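Local structure of transcriptional regulator, MarR family, putative (Bacillus cereus, 3BJA) at residues G46-M50 against E88-Y92; F36-Q40 against T100-D105; L18-L22 against F111-C116. The protein probably binds DNA as a dimeric transcription factor of the MarR family, through a winged helix-turn-helix domain. All blocks are in the same frame, centred on the assembly; numbering follows the deposited sequence. Where two conformers were deposited one is given.

Contact 1 of 3, residues G46-M50 against E88-Y92; sequences GKVSM and ETLVY
The carbonyl oxygen of Val48 is gripped from strand 89-93 by two groups: Val91 N lies 2.7 Å from Val48 O in a nearly straight hydrogen bond (171° at the hydrogen), and the CA-H of Leu90 approaches the same oxygen. The return bond of this antiparallel pair, Val48 N to Val91 O, is weak at 3.2 Å, bent to 132°; Lys47 CA also turns its hydrogen to Val91 O. One residue on, Ser49 and Leu90 form a non-hydrogen-bonded pair, after which strand 48-49 gives way to helix 50-56. Even so, Met50 N still donates to Thr89 O over 2.9 Å, which extends the ladder into the first turn of that helix. Ser49 is its N-cap: with chi1 at 69° the Ser49 OG lies between backbone N and carbonyl carbon and accepts from Lys52 N.

Two side-chain groups flank the ladder. Lys47 runs alongside Tyr92, its CG anti to the backbone N, and bends at chi3 to lay CE over one ring face, 4.0 Å from the centroid of the Tyr92 ring. Its NZ stands 4.9 Å from that centroid, a cation-pi contact, and also makes a salt bridge to Glu80 OE2 on strand 77-81, the strand on the far side of 89-93. At the other end, the selenomethionine Met50 sets CG against Val91 CG2 at 3.7 Å.

The arrangement is that of a winged helix, in which a short strand pairs with the second strand of the wing hairpin. Strand 89-93 is thus central, bonded on its other edge to strand 77-81, while Val48 and Val91 pack on Leu42 of helix 33-44 and Met50 reaches helix 64-73.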
ATOM      1  N   GLY A  46      18.725  12.690   8.777  1.00 79.44           N
ATOM      2  CA  GLY A  46      19.752  12.121   9.640  1.00 79.48           C
ATOM      3  C   GLY A  46      19.099  11.238  10.697  1.00 80.31           C
ATOM      4  O   GLY A  46      18.166  10.463  10.424  1.00 79.09           O
ATOM      5  N   LYS A  47      19.598  11.385  11.918  1.00 79.96           N
ATOM      6  CA  LYS A  47      19.075  10.707  13.080  1.00 80.14           C
ATOM      7  C   LYS A  47      17.739  11.397  13.395  1.00 81.35           C
ATOM      8  O   LYS A  47      17.726  12.523  13.896  1.00 83.58           O
ATOM      9  CB  LYS A  47      20.092  10.829  14.226  1.00 79.43           C
ATOM     10  CG  LYS A  47      19.758  10.131  15.522  1.00 78.38           C
ATOM     11  CD  LYS A  47      20.784  10.457  16.616  1.00 80.80           C
ATOM     12  CE  LYS A  47      22.167   9.844  16.373  1.00 82.72           C
ATOM     13  NZ  LYS A  47      23.180  10.255  17.389  1.00 81.78           N
ATOM     14  N   VAL A  48      16.632  10.752  13.023  1.00 80.93           N
ATOM     15  CA  VAL A  48      15.267  11.258  13.301  1.00 80.52           C
ATOM     16  C   VAL A  48      14.608  10.452  14.435  1.00 80.53           C
ATOM     17  O   VAL A  48      15.167   9.457  14.919  1.00 80.52           O
ATOM     18  CB  VAL A  48      14.355  11.263  12.036  1.00 80.27           C
ATOM     19  CG1 VAL A  48      14.879  12.271  10.998  1.00 78.55           C
ATOM     20  CG2 VAL A  48      14.214   9.864  11.436  1.00 80.37           C
ATOM     21  N   SER A  49      13.445  10.924  14.877  1.00 78.74           N
ATOM     22  CA  SER A  49      12.669  10.240  15.903  1.00 78.12           C
ATOM     23  C   SER A  49      11.823   9.144  15.257  1.00 78.61           C
ATOM     24  O   SER A  49      11.566   9.168  14.044  1.00 78.05           O
ATOM     25  CB  SER A  49      11.747  11.220  16.650  1.00 77.99           C
ATOM     26  OG  SER A  49      10.694  11.703  15.819  1.00 71.84           O
HETATM   27  N   MSE A  50      11.391   8.195  16.085  1.00 79.30           N
HETATM   28  CA  MSE A  50      10.461   7.147  15.659  1.00 81.03           C
HETATM   29  C   MSE A  50       9.191   7.737  15.056  1.00 82.41           C
HETATM   30  O   MSE A  50       8.705   7.228  14.044  1.00 82.35           O
HETATM   31  CB  MSE A  50      10.094   6.203  16.823  1.00 81.23           C
HETATM   32  CG  MSE A  50      10.991   4.993  16.891  1.00 84.36           C
HETATM   33 SE   MSE A  50      10.445   3.794  15.465  0.75 78.26          SE
HETATM   34  CE  MSE A  50       8.970   2.952  16.442  1.00 78.71           C
ATOM     35  N   GLU A  88      11.147   9.232  24.133  1.00 84.42           N
ATOM     36  CA  GLU A  88      11.390   9.349  22.676  1.00 81.94           C
ATOM     37  C   GLU A  88      12.593   8.487  22.241  1.00 78.28           C
ATOM     38  O   GLU A  88      13.633   8.494  22.909  1.00 76.55           O
ATOM     39  CB  GLU A  88      11.691  10.812  22.321  1.00 82.29           C
ATOM     40  CG  GLU A  88      11.696  11.126  20.823  1.00 84.65           C
ATOM     41  CD  GLU A  88      12.063  12.569  20.528  1.00 85.57           C
ATOM     42  OE1 GLU A  88      13.153  13.010  20.973  1.00 93.83           O
ATOM     43  OE2 GLU A  88      11.278  13.245  19.818  1.00 91.08           O
ATOM     44  N   THR A  89      12.447   7.802  21.104  1.00 75.51           N
ATOM     45  CA  THR A  89      13.472   6.931  20.525  1.00 74.20           C
ATOM     46  C   THR A  89      13.980   7.540  19.218  1.00 72.26           C
ATOM     47  O   THR A  89      13.179   7.826  18.326  1.00 70.63           O
ATOM     48  CB  THR A  89      12.900   5.530  20.222  1.00 72.56           C
ATOM     49  OG1 THR A  89      12.348   4.980  21.413  1.00 72.55           O
ATOM     50  CG2 THR A  89      13.980   4.584  19.712  1.00 69.86           C
ATOM     51  N   LEU A  90      15.298   7.732  19.122  1.00 71.14           N
ATOM     52  CA  LEU A  90      15.955   8.242  17.901  1.00 70.79           C
ATOM     53  C   LEU A  90      16.429   7.039  17.098  1.00 69.07           C
ATOM     54  O   LEU A  90      16.919   6.076  17.694  1.00 67.22           O
ATOM     55  CB  LEU A  90      17.157   9.123  18.248  1.00 71.29           C
ATOM     56  CG  LEU A  90      16.875  10.395  19.054  1.00 74.21           C
ATOM     57  CD1 LEU A  90      18.164  11.003  19.623  1.00 72.34           C
ATOM     58  CD2 LEU A  90      16.085  11.403  18.212  1.00 74.91           C
ATOM     59  N   VAL A  91      16.295   7.102  15.768  1.00 67.61           N
ATOM     60  CA  VAL A  91      16.678   6.005  14.854  1.00 67.34           C
ATOM     61  C   VAL A  91      17.606   6.519  13.739  1.00 67.48           C
ATOM     62  O   VAL A  91      17.461   7.647  13.264  1.00 66.33           O
ATOM     63  CB  VAL A  91      15.435   5.363  14.182  1.00 67.24           C
ATOM     64  CG1 VAL A  91      15.810   4.044  13.510  1.00 64.07           C
ATOM     65  CG2 VAL A  91      14.330   5.116  15.195  1.00 69.67           C
ATOM     66  N   TYR A  92      18.545   5.680  13.312  1.00 68.61           N
ATOM     67  CA  TYR A  92      19.500   6.048  12.258  1.00 68.44           C
ATOM     68  C   TYR A  92      20.147   4.831  11.610  1.00 69.18           C
ATOM     69  O   TYR A  92      20.141   3.738  12.188  1.00 68.63           O
ATOM     70  CB  TYR A  92      20.574   7.023  12.797  1.00 66.38           C
ATOM     71  CG  TYR A  92      21.407   6.528  13.960  1.00 65.84           C
ATOM     72  CD1 TYR A  92      20.891   6.521  15.267  1.00 67.24           C
ATOM     73  CD2 TYR A  92      22.738   6.114  13.778  1.00 62.48           C
ATOM     74  CE1 TYR A  92      21.663   6.069  16.366  1.00 63.03           C
ATOM     75  CE2 TYR A  92      23.528   5.671  14.872  1.00 61.56           C
ATOM     76  CZ  TYR A  92      22.981   5.651  16.162  1.00 66.08           C
ATOM     77  OH  TYR A  92      23.733   5.223  17.244  1.00 66.49           O
TER

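Contact 2 of 3, residues F36-Q40 against T100-D105; sequences FGVIQ and TKKQVD
Phe36, Ile39 and Gln40 meet Thr100, Lys101, Val104 and Asp105 where helix 33-44 of the winged helix-turn-helix domain crosses the long helix 95-116. The local axes approach to 10.6 Å at a signed crossing angle of -115°, far from parallel, and the contact takes in residues 36, 39 and 40 of one helix and 100, 101, 104 and 105 of the other.

The first shell is apolar at one side and polar at the other. Phe36 brings CE1 to 3.4 Å from Val104 CG1, which comes at the ring obliquely. Ile39 points directly at the opposing helix: its CG2 branch lies 3.7 Å from Lys101 CB, the two side chains sliding past each other in opposite directions, while CD1 comes near Thr100 CG2, those two side chains crossing at about a right angle. At the polar side, the Gln40 amide faces Asp105, and its OE1 rests 3.5 Å from Lys101 CE.

What positions these groups lies one step out. The first torsion of Gln40 puts CG over one face of the Phe36 ring, and the bend at chi2 (-60°) then turns the amide toward helix 95-116. Phe36 also meets the ring of Tyr108, and Val104 is backed by Tyr29. Ile39 packs in addition on Met71 of helix 64-73.

Asp105 is shared between both helices through its two oxygens. Lys101 NZ, one turn earlier, closes a salt bridge of 2.6 Å on the syn lone pair of Asp105 OD2. The other oxygen, OD1, is met nearly end-on along its C-O bond by Gln40 NE2 at 3.2 Å, with 163° at the hydrogen and OD1 close to the glutamine amide plane.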
ATOM      1  N   PHE A  36      13.293  -1.345   2.536  1.00 68.73           N
ATOM      2  CA  PHE A  36      13.891  -0.454   1.540  1.00 70.19           C
ATOM      3  C   PHE A  36      13.444   0.996   1.778  1.00 69.93           C
ATOM      4  O   PHE A  36      14.288   1.880   1.871  1.00 68.26           O
ATOM      5  CB  PHE A  36      13.528  -0.941   0.129  1.00 72.87           C
ATOM      6  CG  PHE A  36      14.034  -0.069  -0.974  1.00 73.05           C
ATOM      7  CD1 PHE A  36      15.380  -0.094  -1.330  1.00 79.83           C
ATOM      8  CD2 PHE A  36      13.157   0.760  -1.685  1.00 82.17           C
ATOM      9  CE1 PHE A  36      15.866   0.712  -2.367  1.00 78.78           C
ATOM     10  CE2 PHE A  36      13.637   1.579  -2.740  1.00 84.20           C
ATOM     11  CZ  PHE A  36      14.983   1.542  -3.077  1.00 75.37           C
ATOM     12  N   GLY A  37      12.128   1.203   1.942  1.00 68.96           N
ATOM     13  CA  GLY A  37      11.554   2.514   2.242  1.00 69.38           C
ATOM     14  C   GLY A  37      12.192   3.219   3.429  1.00 70.68           C
ATOM     15  O   GLY A  37      12.592   4.391   3.312  1.00 73.36           O
ATOM     16  N   VAL A  38      12.320   2.483   4.541  1.00 70.12           N
ATOM     17  CA  VAL A  38      12.967   2.971   5.782  1.00 69.29           C
ATOM     18  C   VAL A  38      14.395   3.395   5.532  1.00 70.10           C
ATOM     19  O   VAL A  38      14.819   4.444   6.017  1.00 72.68           O
ATOM     20  CB  VAL A  38      12.973   1.886   6.925  1.00 70.39           C
ATOM     21  CG1 VAL A  38      13.901   2.283   8.112  1.00 66.67           C
ATOM     22  CG2 VAL A  38      11.576   1.608   7.398  1.00 59.67           C
ATOM     23  N   ILE A  39      15.139   2.570   4.795  1.00 71.56           N
ATOM     24  CA  ILE A  39      16.550   2.873   4.427  1.00 71.87           C
ATOM     25  C   ILE A  39      16.647   4.176   3.597  1.00 69.87           C
ATOM     26  O   ILE A  39      17.507   5.011   3.866  1.00 68.80           O
ATOM     27  CB  ILE A  39      17.228   1.653   3.711  1.00 72.40           C
ATOM     28  CG1 ILE A  39      17.476   0.534   4.736  1.00 71.93           C
ATOM     29  CG2 ILE A  39      18.529   2.048   3.025  1.00 70.95           C
ATOM     30  CD1 ILE A  39      17.909  -0.779   4.126  1.00 70.55           C
ATOM     31  N   GLN A  40      15.751   4.334   2.626  1.00 70.61           N
ATOM     32  CA  GLN A  40      15.676   5.554   1.799  1.00 72.91           C
ATOM     33  C   GLN A  40      15.354   6.760   2.696  1.00 72.97           C
ATOM     34  O   GLN A  40      16.093   7.750   2.675  1.00 74.58           O
ATOM     35  CB  GLN A  40      14.646   5.422   0.646  1.00 73.33           C
ATOM     36  CG  GLN A  40      14.982   4.337  -0.403  1.00 81.35           C
ATOM     37  CD  GLN A  40      16.332   4.556  -1.110  1.00 97.36           C
ATOM     38  OE1 GLN A  40      16.780   5.691  -1.283  1.00112.93           O
ATOM     39  NE2 GLN A  40      16.973   3.467  -1.530  1.00100.94           N
ATOM     40  N   THR A 100      24.320  -0.971   2.478  1.00 69.50           N
ATOM     41  CA  THR A 100      23.163  -1.678   1.876  1.00 69.99           C
ATOM     42  C   THR A 100      22.388  -0.774   0.901  1.00 68.98           C
ATOM     43  O   THR A 100      21.971  -1.248  -0.158  1.00 66.75           O
ATOM     44  CB  THR A 100      22.199  -2.261   2.954  1.00 69.08           C
ATOM     45  OG1 THR A 100      22.915  -3.197   3.761  1.00 65.11           O
ATOM     46  CG2 THR A 100      20.996  -2.973   2.326  1.00 68.38           C
ATOM     47  N   LYS A 101      22.225   0.510   1.251  1.00 70.13           N
ATOM     48  CA  LYS A 101      21.563   1.482   0.367  1.00 71.58           C
ATOM     49  C   LYS A 101      22.298   1.611  -0.974  1.00 70.78           C
ATOM     50  O   LYS A 101      21.657   1.582  -2.024  1.00 70.13           O
ATOM     51  CB  LYS A 101      21.483   2.865   0.994  1.00 72.31           C
ATOM     52  CG  LYS A 101      20.632   3.840   0.156  1.00 74.27           C
ATOM     53  CD  LYS A 101      20.846   5.268   0.575  1.00 78.76           C
ATOM     54  CE  LYS A 101      20.086   6.232  -0.340  1.00 87.01           C
ATOM     55  NZ  LYS A 101      20.682   6.345  -1.708  1.00 85.71           N
ATOM     56  N   LYS A 102      23.625   1.770  -0.908  1.00 69.33           N
ATOM     57  CA  LYS A 102      24.491   1.888  -2.085  1.00 68.49           C
ATOM     58  C   LYS A 102      24.281   0.718  -3.047  1.00 68.75           C
ATOM     59  O   LYS A 102      24.058   0.926  -4.254  1.00 68.20           O
ATOM     60  CB  LYS A 102      25.970   1.968  -1.669  1.00 65.77           C
ATOM     61  N   GLN A 103      24.324  -0.497  -2.497  1.00 68.18           N
ATOM     62  CA  GLN A 103      24.147  -1.716  -3.285  1.00 69.25           C
ATOM     63  C   GLN A 103      22.733  -1.881  -3.872  1.00 70.33           C
ATOM     64  O   GLN A 103      22.604  -2.328  -5.013  1.00 71.60           O
ATOM     65  CB  GLN A 103      24.569  -2.956  -2.481  1.00 68.92           C
ATOM     66  CG  GLN A 103      26.083  -3.025  -2.210  1.00 68.73           C
ATOM     67  CD  GLN A 103      26.508  -4.074  -1.175  1.00 70.61           C
ATOM     68  OE1 GLN A 103      25.688  -4.720  -0.521  1.00 77.22           O
ATOM     69  NE2 GLN A 103      27.814  -4.221  -1.012  1.00 72.73           N
ATOM     70  N   VAL A 104      21.697  -1.498  -3.121  1.00 69.96           N
ATOM     71  CA  VAL A 104      20.298  -1.617  -3.588  1.00 71.56           C
ATOM     72  C   VAL A 104      19.915  -0.549  -4.651  1.00 73.20           C
ATOM     73  O   VAL A 104      19.084  -0.826  -5.524  1.00 72.95           O
ATOM     74  CB  VAL A 104      19.267  -1.603  -2.413  1.00 69.68           C
ATOM     75  CG1 VAL A 104      17.906  -1.923  -2.921  1.00 74.83           C
ATOM     76  CG2 VAL A 104      19.592  -2.648  -1.399  1.00 72.31           C
ATOM     77  N   ASP A 105      20.514   0.650  -4.571  1.00 73.93           N
ATOM     78  CA  ASP A 105      20.279   1.750  -5.543  1.00 73.33           C
ATOM     79  C   ASP A 105      20.548   1.336  -6.992  1.00 73.27           C
ATOM     80  O   ASP A 105      19.905   1.853  -7.897  1.00 73.21           O
ATOM     81  CB  ASP A 105      21.127   3.003  -5.206  1.00 74.77           C
ATOM     82  CG  ASP A 105      20.594   3.816  -3.992  1.00 78.40           C
ATOM     83  OD1 ASP A 105      19.415   3.700  -3.586  1.00 78.17           O
ATOM     84  OD2 ASP A 105      21.387   4.617  -3.453  1.00 83.90           O
TER

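Contact 3 of 3, residues L18-L22 against F111-C116; sequences LQKNL and FLKENC
The Phe111 ring takes Leu22 CB over one face, 3.9 Å from the ring centroid and 18° off the normal, and has Asn21 CB at its edge, in plane. Leu18 O approaches CZ of Phe111 obliquely at 3.3 Å. With CG anti to the backbone N (chi1 160°), Phe111 carries its ring across to the backbone of helix 2-25. Leu22 CD1 packs on CD2 of the same ring, while Leu18 CD2 touches both Phe111 CZ and Cys116 SG, 4.1 Å from the sulfur.

The second pair of flat groups is the amides of Asn21 and Asn115, whose planes stand 59° apart. Asn21 ND2 donates to Asn115 OD1 over 2.7 Å, and Asn115 ND2 turns back to Phe111 O at 2.9 Å, on a lone pair in the carbonyl plane.

The second subunit continues this interface: its Tyr8 meets Phe111 edge-to-face, and its Leu138 O accepts from Asn21 ND2. With OD1 held by Asn21 and ND2 by Phe111 O, the buried Asn115 amide is fixed in rotation. The chain of bonds runs from Phe111 O through Asn115 and Asn21 to Leu138 O of the second subunit, beside the apolar contacts of Phe111, Leu18 and Leu22.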
ATOM      1  N   LEU A  18       3.717  -2.779  -9.301  1.00 73.25           N
ATOM      2  CA  LEU A  18       4.985  -2.090  -9.034  1.00 74.16           C
ATOM      3  C   LEU A  18       5.633  -2.555  -7.711  1.00 74.72           C
ATOM      4  O   LEU A  18       6.854  -2.680  -7.690  1.00 78.71           O
ATOM      5  CB  LEU A  18       4.841  -0.552  -9.071  1.00 72.99           C
ATOM      6  CG  LEU A  18       4.591   0.158 -10.407  1.00 72.23           C
ATOM      7  CD1 LEU A  18       4.122   1.621 -10.215  1.00 71.84           C
ATOM      8  CD2 LEU A  18       5.818   0.104 -11.269  1.00 59.70           C
ATOM      9  N   GLN A  19       4.866  -2.777  -6.629  1.00 74.25           N
ATOM     10  CA  GLN A  19       5.491  -3.255  -5.396  0.50 75.17           C
ATOM     11  C   GLN A  19       5.962  -4.711  -5.604  1.00 76.25           C
ATOM     12  O   GLN A  19       7.126  -5.022  -5.275  1.00 75.51           O
ATOM     13  CB  GLN A  19       4.614  -3.032  -4.161  0.50 75.40           C
ATOM     14  CG  GLN A  19       4.219  -1.545  -3.932  0.50 78.61           C
ATOM     15  CD  GLN A  19       5.408  -0.570  -3.794  0.50 80.37           C
ATOM     16  OE1 GLN A  19       6.111  -0.540  -2.769  0.50 75.73           O
ATOM     17  NE2 GLN A  19       5.607   0.252  -4.822  0.50 75.03           N
ATOM     18  N   LYS A  20       5.108  -5.562  -6.184  1.00 75.37           N
ATOM     19  CA  LYS A  20       5.462  -6.947  -6.522  1.00 76.54           C
ATOM     20  C   LYS A  20       6.792  -7.029  -7.289  1.00 74.76           C
ATOM     21  O   LYS A  20       7.686  -7.765  -6.896  1.00 77.05           O
ATOM     22  CB  LYS A  20       4.340  -7.560  -7.360  1.00 78.14           C
ATOM     23  CG  LYS A  20       4.552  -8.988  -7.929  1.00 80.13           C
ATOM     24  CD  LYS A  20       3.307  -9.396  -8.743  1.00 83.59           C
ATOM     25  CE  LYS A  20       3.532 -10.580  -9.687  1.00 93.37           C
ATOM     26  NZ  LYS A  20       2.427 -10.673 -10.721  1.00 93.64           N
ATOM     27  N   ASN A  21       6.904  -6.243  -8.356  1.00 72.49           N
ATOM     28  CA  ASN A  21       8.100  -6.211  -9.205  1.00 70.52           C
ATOM     29  C   ASN A  21       9.351  -5.615  -8.540  1.00 70.52           C
ATOM     30  O   ASN A  21      10.467  -6.019  -8.897  1.00 71.20           O
ATOM     31  CB  ASN A  21       7.816  -5.471 -10.523  1.00 69.96           C
ATOM     32  CG  ASN A  21       6.862  -6.228 -11.454  1.00 69.06           C
ATOM     33  OD1 ASN A  21       6.398  -7.326 -11.160  1.00 59.28           O
ATOM     34  ND2 ASN A  21       6.573  -5.621 -12.604  1.00 66.40           N
ATOM     35  N   LEU A  22       9.166  -4.642  -7.634  1.00 68.07           N
ATOM     36  CA  LEU A  22      10.270  -4.058  -6.841  1.00 67.34           C
ATOM     37  C   LEU A  22      10.829  -5.082  -5.846  1.00 67.91           C
ATOM     38  O   LEU A  22      12.061  -5.185  -5.703  1.00 69.81           O
ATOM     39  CB  LEU A  22       9.825  -2.810  -6.075  1.00 66.75           C
ATOM     40  CG  LEU A  22      10.823  -2.081  -5.164  1.00 67.71           C
ATOM     41  CD1 LEU A  22      12.085  -1.650  -5.897  1.00 65.17           C
ATOM     42  CD2 LEU A  22      10.146  -0.886  -4.545  1.00 68.35           C
ATOM     43  N   PHE A 111      15.143  -1.198 -11.771  1.00 76.82           N
ATOM     44  CA  PHE A 111      13.690  -1.402 -11.559  1.00 77.56           C
ATOM     45  C   PHE A 111      12.866  -0.318 -12.251  1.00 78.82           C
ATOM     46  O   PHE A 111      11.959  -0.641 -13.018  1.00 79.35           O
ATOM     47  CB  PHE A 111      13.316  -1.519 -10.063  1.00 77.27           C
ATOM     48  CG  PHE A 111      11.841  -1.250  -9.768  1.00 74.91           C
ATOM     49  CD1 PHE A 111      10.873  -2.224 -10.022  1.00 69.50           C
ATOM     50  CD2 PHE A 111      11.437  -0.021  -9.240  1.00 62.49           C
ATOM     51  CE1 PHE A 111       9.518  -1.984  -9.753  1.00 73.63           C
ATOM     52  CE2 PHE A 111      10.076   0.234  -8.967  1.00 74.63           C
ATOM     53  CZ  PHE A 111       9.117  -0.752  -9.230  1.00 72.89           C
ATOM     54  N   LEU A 112      13.221   0.942 -11.993  1.00 79.93           N
ATOM     55  CA  LEU A 112      12.550   2.109 -12.593  1.00 80.25           C
ATOM     56  C   LEU A 112      12.594   2.088 -14.124  1.00 79.52           C
ATOM     57  O   LEU A 112      11.588   2.359 -14.755  1.00 79.12           O
ATOM     58  CB  LEU A 112      13.136   3.424 -12.066  1.00 79.34           C
ATOM     59  CG  LEU A 112      12.957   3.714 -10.568  1.00 78.05           C
ATOM     60  CD1 LEU A 112      13.836   4.914 -10.172  1.00 75.71           C
ATOM     61  CD2 LEU A 112      11.497   3.911 -10.183  1.00 72.25           C
ATOM     62  N   LYS A 113      13.732   1.729 -14.709  1.00 79.99           N
ATOM     63  CA  LYS A 113      13.857   1.651 -16.175  1.00 81.10           C
ATOM     64  C   LYS A 113      12.998   0.514 -16.760  1.00 82.50           C
ATOM     65  O   LYS A 113      12.151   0.744 -17.636  1.00 83.06           O
ATOM     66  CB  LYS A 113      15.316   1.491 -16.585  1.00 81.00           C
ATOM     67  CG  LYS A 113      16.182   2.693 -16.216  1.00 85.78           C
ATOM     68  N   GLU A 114      13.164  -0.687 -16.205  1.00 83.38           N
ATOM     69  CA  GLU A 114      12.454  -1.896 -16.667  1.00 82.05           C
ATOM     70  C   GLU A 114      10.948  -1.899 -16.443  1.00 81.62           C
ATOM     71  O   GLU A 114      10.239  -2.625 -17.158  1.00 82.77           O
ATOM     72  CB  GLU A 114      13.086  -3.159 -16.053  1.00 82.06           C
ATOM     73  CG  GLU A 114      14.550  -3.387 -16.532  1.00 85.70           C
ATOM     74  CD  GLU A 114      15.368  -4.367 -15.670  1.00 86.87           C
ATOM     75  OE1 GLU A 114      14.792  -5.273 -15.022  1.00 95.47           O
ATOM     76  OE2 GLU A 114      16.616  -4.233 -15.663  1.00 98.74           O
ATOM     77  N   ASN A 115      10.467  -1.093 -15.482  1.00 79.13           N
ATOM     78  CA  ASN A 115       9.049  -1.026 -15.112  1.00 77.38           C
ATOM     79  C   ASN A 115       8.320   0.306 -15.378  1.00 77.27           C
ATOM     80  O   ASN A 115       7.097   0.278 -15.552  1.00 75.41           O
ATOM     81  CB  ASN A 115       8.862  -1.404 -13.638  1.00 75.10           C
ATOM     82  CG  ASN A 115       9.210  -2.855 -13.348  1.00 76.70           C
ATOM     83  OD1 ASN A 115       8.313  -3.685 -13.182  1.00 72.44           O
ATOM     84  ND2 ASN A 115      10.510  -3.174 -13.297  1.00 67.85           N
ATOM     85  N   CYS A 116       9.034   1.442 -15.362  1.00 76.45           N
ATOM     86  CA  CYS A 116       8.449   2.775 -15.637  1.00 76.39           C
ATOM     87  C   CYS A 116       8.956   3.402 -16.939  1.00 77.85           C
ATOM     88  O   CYS A 116       8.936   4.630 -17.083  1.00 81.77           O
ATOM     89  CB  CYS A 116       8.706   3.722 -14.461  1.00 75.50           C
ATOM     90  SG  CYS A 116       8.047   3.143 -12.892  1.00 80.92           S
TER

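In the fold
Contacts 2 and 3 share helix 95-116, which meets helix 33-44 through residues 100-105 and helix 2-25 through residues 111-116; the centres of the two contacts lie about 15 Å apart. Contact 1 lies at the surface, about 30 Å from contact 3 between centres and across the middle of the chain, and is nested along the chain inside the loops closed by the other two. Chemistry follows place: main-chain bonds with a lysine-tyrosine pair where strand 48-49 joins the wing, a charged and amide network beside apolar packing in the partly buried contact 2, and aromatic packing with uncharged amides in buried contact 3. Contact 3 alone is touched by the second subunit, so helix 95-116 connects the winged domain to the dimer interface.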